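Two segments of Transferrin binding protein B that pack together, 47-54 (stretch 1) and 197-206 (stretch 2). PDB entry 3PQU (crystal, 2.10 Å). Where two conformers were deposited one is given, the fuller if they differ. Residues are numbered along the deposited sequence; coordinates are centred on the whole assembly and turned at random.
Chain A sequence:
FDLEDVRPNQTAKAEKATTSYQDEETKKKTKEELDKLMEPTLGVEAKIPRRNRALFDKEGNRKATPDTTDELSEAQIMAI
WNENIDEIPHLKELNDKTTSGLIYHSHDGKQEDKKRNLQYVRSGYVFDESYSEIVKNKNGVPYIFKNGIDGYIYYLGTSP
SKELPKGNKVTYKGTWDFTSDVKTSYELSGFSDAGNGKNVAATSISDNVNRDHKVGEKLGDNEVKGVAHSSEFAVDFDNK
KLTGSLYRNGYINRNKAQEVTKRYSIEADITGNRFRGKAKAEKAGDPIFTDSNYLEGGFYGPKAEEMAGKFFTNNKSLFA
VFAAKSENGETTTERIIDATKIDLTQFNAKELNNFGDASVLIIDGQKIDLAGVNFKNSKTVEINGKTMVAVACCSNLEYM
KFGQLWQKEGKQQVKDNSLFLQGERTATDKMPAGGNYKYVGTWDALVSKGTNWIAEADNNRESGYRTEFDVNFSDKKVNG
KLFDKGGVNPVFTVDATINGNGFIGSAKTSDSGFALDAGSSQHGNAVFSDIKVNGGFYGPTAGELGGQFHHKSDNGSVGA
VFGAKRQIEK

Stretch 1 (47-54) KIPRRNRA
Stretch 2 197-206: GKNVAATSIS

The two segments run antiparallel, Pro49 facing Ala201, Arg50 facing Val200 and Arg51 facing Asn199. A single beta bridge joins Arg50 and Val200, with CA atoms about 4.5 Å apart. The contact buries 436 Å² in total.

Lys47 (all-t) is exposed and does not touch stretch 2. Ile48 (phi/psi -74/121, chi1 m, chi2 t) points toward stretch 2 and makes most of the apolar contacts. Its CG2 lies 3.8 Å from Thr203 CG2 and 4.1 Å from Ala201 CB. Its CD1 meets Ile205 CD1 at 3.7 Å; Ile205 is also m, t. Thr203 is p. Its OG1 accepts from Ser206 N at 3.3 Å.

Pro49 (-67/144) has a C-gamma exo pucker. Its CD packs on Ala201 CB at 3.8 Å. Its carbonyl O accepts a hydrogen bond from Ala201 N at 3.1 Å.

Arg50 is extended (-138/131), as is Val200 (-139/146, chi1 t). Arg50 CA sits 3.6 Å from Asn199 O. Its CA-to-CB bond points sideways, the side chain has chi1 m, chi2 144° (between wells), chi3 p and chi4 83°, and its guanidinium is bonded elsewhere in the structure.

Arg51 (-73/139) supplies most of the polar bonding. Its N donates to Asn199 O at 2.8 Å, nearly straight at 174°. Its CA-to-CB bond points toward stretch 2, and the side chain is t, t, p with chi4 91°. Asn199 (chi1 m, chi2 -5°) offers OD1 at the guanidinium edge, 2.9 Å from Arg51 NH2 and 3.2 Å from Arg51 NE. Arg51 NE also makes a weak bond to Lys198 O at 3.2 Å. One water donates to both Arg51 O (2.9 Å) and Asn199 O (3.2 Å).

Asn52 points away; its OD1 accepts from Ala54 N at 3.0 Å. Arg53 (-92/2; m, t, p) lays one guanidinium face over Asn199, with Arg53 CZ 3.9 Å from Asn199 ND2.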

# COMPACT_ATOMS: atom_id res chain seq x y z
N LYS A 47 17.93 7.50 -5.58
CA LYS A 47 19.36 7.62 -5.35
C LYS A 47 19.76 9.07 -5.09
O LYS A 47 19.22 9.99 -5.69
CB LYS A 47 20.10 7.09 -6.59
CG LYS A 47 21.62 7.06 -6.48
CD LYS A 47 22.17 6.13 -7.56
CE LYS A 47 23.64 5.80 -7.34
NZ LYS A 47 24.05 4.69 -8.24
N ILE A 48 20.72 9.27 -4.19
CA ILE A 48 21.25 10.62 -3.90
C ILE A 48 22.15 11.05 -5.07
O ILE A 48 23.11 10.36 -5.38
CB ILE A 48 22.05 10.62 -2.55
CG1 ILE A 48 21.12 10.29 -1.36
CG2 ILE A 48 22.74 11.98 -2.30
CD1 ILE A 48 21.86 10.08 0.02
N PRO A 49 21.82 12.18 -5.74
CA PRO A 49 22.63 12.60 -6.91
C PRO A 49 24.05 13.01 -6.54
O PRO A 49 24.28 13.60 -5.48
CB PRO A 49 21.85 13.80 -7.47
CG PRO A 49 20.42 13.55 -7.06
CD PRO A 49 20.55 12.94 -5.66
N ARG A 50 24.99 12.68 -7.44
CA ARG A 50 26.44 12.89 -7.26
C ARG A 50 26.95 13.40 -8.59
O ARG A 50 26.66 12.81 -9.62
CB ARG A 50 27.13 11.55 -6.95
CG ARG A 50 27.01 11.05 -5.50
CD ARG A 50 26.88 9.53 -5.41
NE ARG A 50 28.05 8.78 -5.90
CZ ARG A 50 29.14 8.53 -5.19
NH1 ARG A 50 29.26 9.00 -3.94
NH2 ARG A 50 30.13 7.84 -5.72
N ARG A 51 27.71 14.49 -8.59
CA ARG A 51 28.20 15.04 -9.87
C ARG A 51 29.31 14.17 -10.46
O ARG A 51 30.16 13.67 -9.74
CB ARG A 51 28.71 16.47 -9.70
CG ARG A 51 28.99 17.17 -11.03
CD ARG A 51 29.27 18.64 -10.80
NE ARG A 51 30.46 18.86 -9.98
CZ ARG A 51 31.68 19.01 -10.48
NH1 ARG A 51 31.87 18.93 -11.79
NH2 ARG A 51 32.72 19.22 -9.68
N ASN A 52 29.28 13.96 -11.77
CA ASN A 52 30.39 13.30 -12.44
C ASN A 52 31.49 14.33 -12.62
O ASN A 52 31.33 15.29 -13.38
CB ASN A 52 29.98 12.76 -13.82
CG ASN A 52 31.10 11.97 -14.49
OD1 ASN A 52 32.19 11.84 -13.93
ND2 ASN A 52 30.84 11.45 -15.70
N ARG A 53 32.60 14.11 -11.93
CA ARG A 53 33.74 15.03 -12.00
C ARG A 53 34.79 14.69 -13.07
O ARG A 53 35.81 15.40 -13.19
CB ARG A 53 34.35 15.14 -10.60
CG ARG A 53 33.30 15.64 -9.58
CD ARG A 53 33.66 15.30 -8.14
NE ARG A 53 34.98 15.81 -7.81
CZ ARG A 53 35.59 15.62 -6.65
NH1 ARG A 53 35.00 14.93 -5.68
NH2 ARG A 53 36.81 16.11 -6.46
N ALA A 54 34.55 13.64 -13.85
CA ALA A 54 35.53 13.19 -14.86
C ALA A 54 35.76 14.26 -15.92
O ALA A 54 34.89 15.10 -16.19
CB ALA A 54 35.07 11.89 -15.51
N GLY A 197 25.16 20.55 -2.69
CA GLY A 197 24.54 20.68 -4.01
C GLY A 197 25.52 20.80 -5.17
O GLY A 197 25.12 20.68 -6.34
N LYS A 198 26.80 21.04 -4.87
CA LYS A 198 27.79 21.27 -5.93
C LYS A 198 28.41 19.97 -6.44
O LYS A 198 28.54 19.76 -7.64
CB LYS A 198 28.89 22.22 -5.45
CG LYS A 198 28.43 23.66 -5.19
CD LYS A 198 29.65 24.51 -4.82
CE LYS A 198 29.32 25.96 -4.62
NZ LYS A 198 29.02 26.69 -5.88
N ASN A 199 28.83 19.10 -5.53
CA ASN A 199 29.42 17.83 -5.93
C ASN A 199 28.52 16.67 -5.52
O ASN A 199 28.53 15.60 -6.14
CB ASN A 199 30.81 17.66 -5.31
CG ASN A 199 31.88 18.48 -6.03
OD1 ASN A 199 31.62 19.11 -7.05
ND2 ASN A 199 33.10 18.44 -5.50
N VAL A 200 27.78 16.89 -4.44
CA VAL A 200 26.87 15.90 -3.87
C VAL A 200 25.62 16.67 -3.49
O VAL A 200 25.71 17.84 -3.14
CB VAL A 200 27.51 15.19 -2.64
CG1 VAL A 200 26.53 14.23 -1.95
CG2 VAL A 200 28.78 14.43 -3.06
N ALA A 201 24.46 16.02 -3.60
CA ALA A 201 23.19 16.71 -3.37
C ALA A 201 23.14 17.22 -1.93
O ALA A 201 23.73 16.62 -1.03
CB ALA A 201 22.01 15.76 -3.64
N ALA A 202 22.44 18.33 -1.72
CA ALA A 202 22.12 18.73 -0.36
C ALA A 202 21.00 17.79 0.11
O ALA A 202 20.00 17.62 -0.60
CB ALA A 202 21.65 20.17 -0.33
N THR A 203 21.17 17.18 1.28
CA THR A 203 20.22 16.18 1.77
C THR A 203 19.93 16.44 3.26
O THR A 203 20.64 17.22 3.93
CB THR A 203 20.82 14.75 1.70
OG1 THR A 203 21.93 14.67 2.60
CG2 THR A 203 21.27 14.37 0.28
N SER A 204 18.95 15.72 3.81
CA SER A 204 18.70 15.79 5.25
C SER A 204 19.85 15.15 6.02
O SER A 204 19.91 15.27 7.24
CB SER A 204 17.38 15.11 5.65
OG SER A 204 17.25 13.88 4.97
N ILE A 205 20.75 14.45 5.32
CA ILE A 205 21.99 13.95 5.94
C ILE A 205 23.00 15.07 6.23
O ILE A 205 23.65 15.07 7.27
CB ILE A 205 22.69 12.89 5.06
CG1 ILE A 205 21.77 11.68 4.84
CG2 ILE A 205 24.05 12.46 5.67
CD1 ILE A 205 22.21 10.81 3.62
N SER A 206 23.15 16.02 5.31
CA SER A 206 24.20 17.04 5.42
C SER A 206 23.73 18.37 6.01
O SER A 206 24.54 19.26 6.28
CB SER A 206 24.85 17.28 4.07
OG SER A 206 23.91 17.85 3.17
O HOH W 1 30.77 13.49 -6.93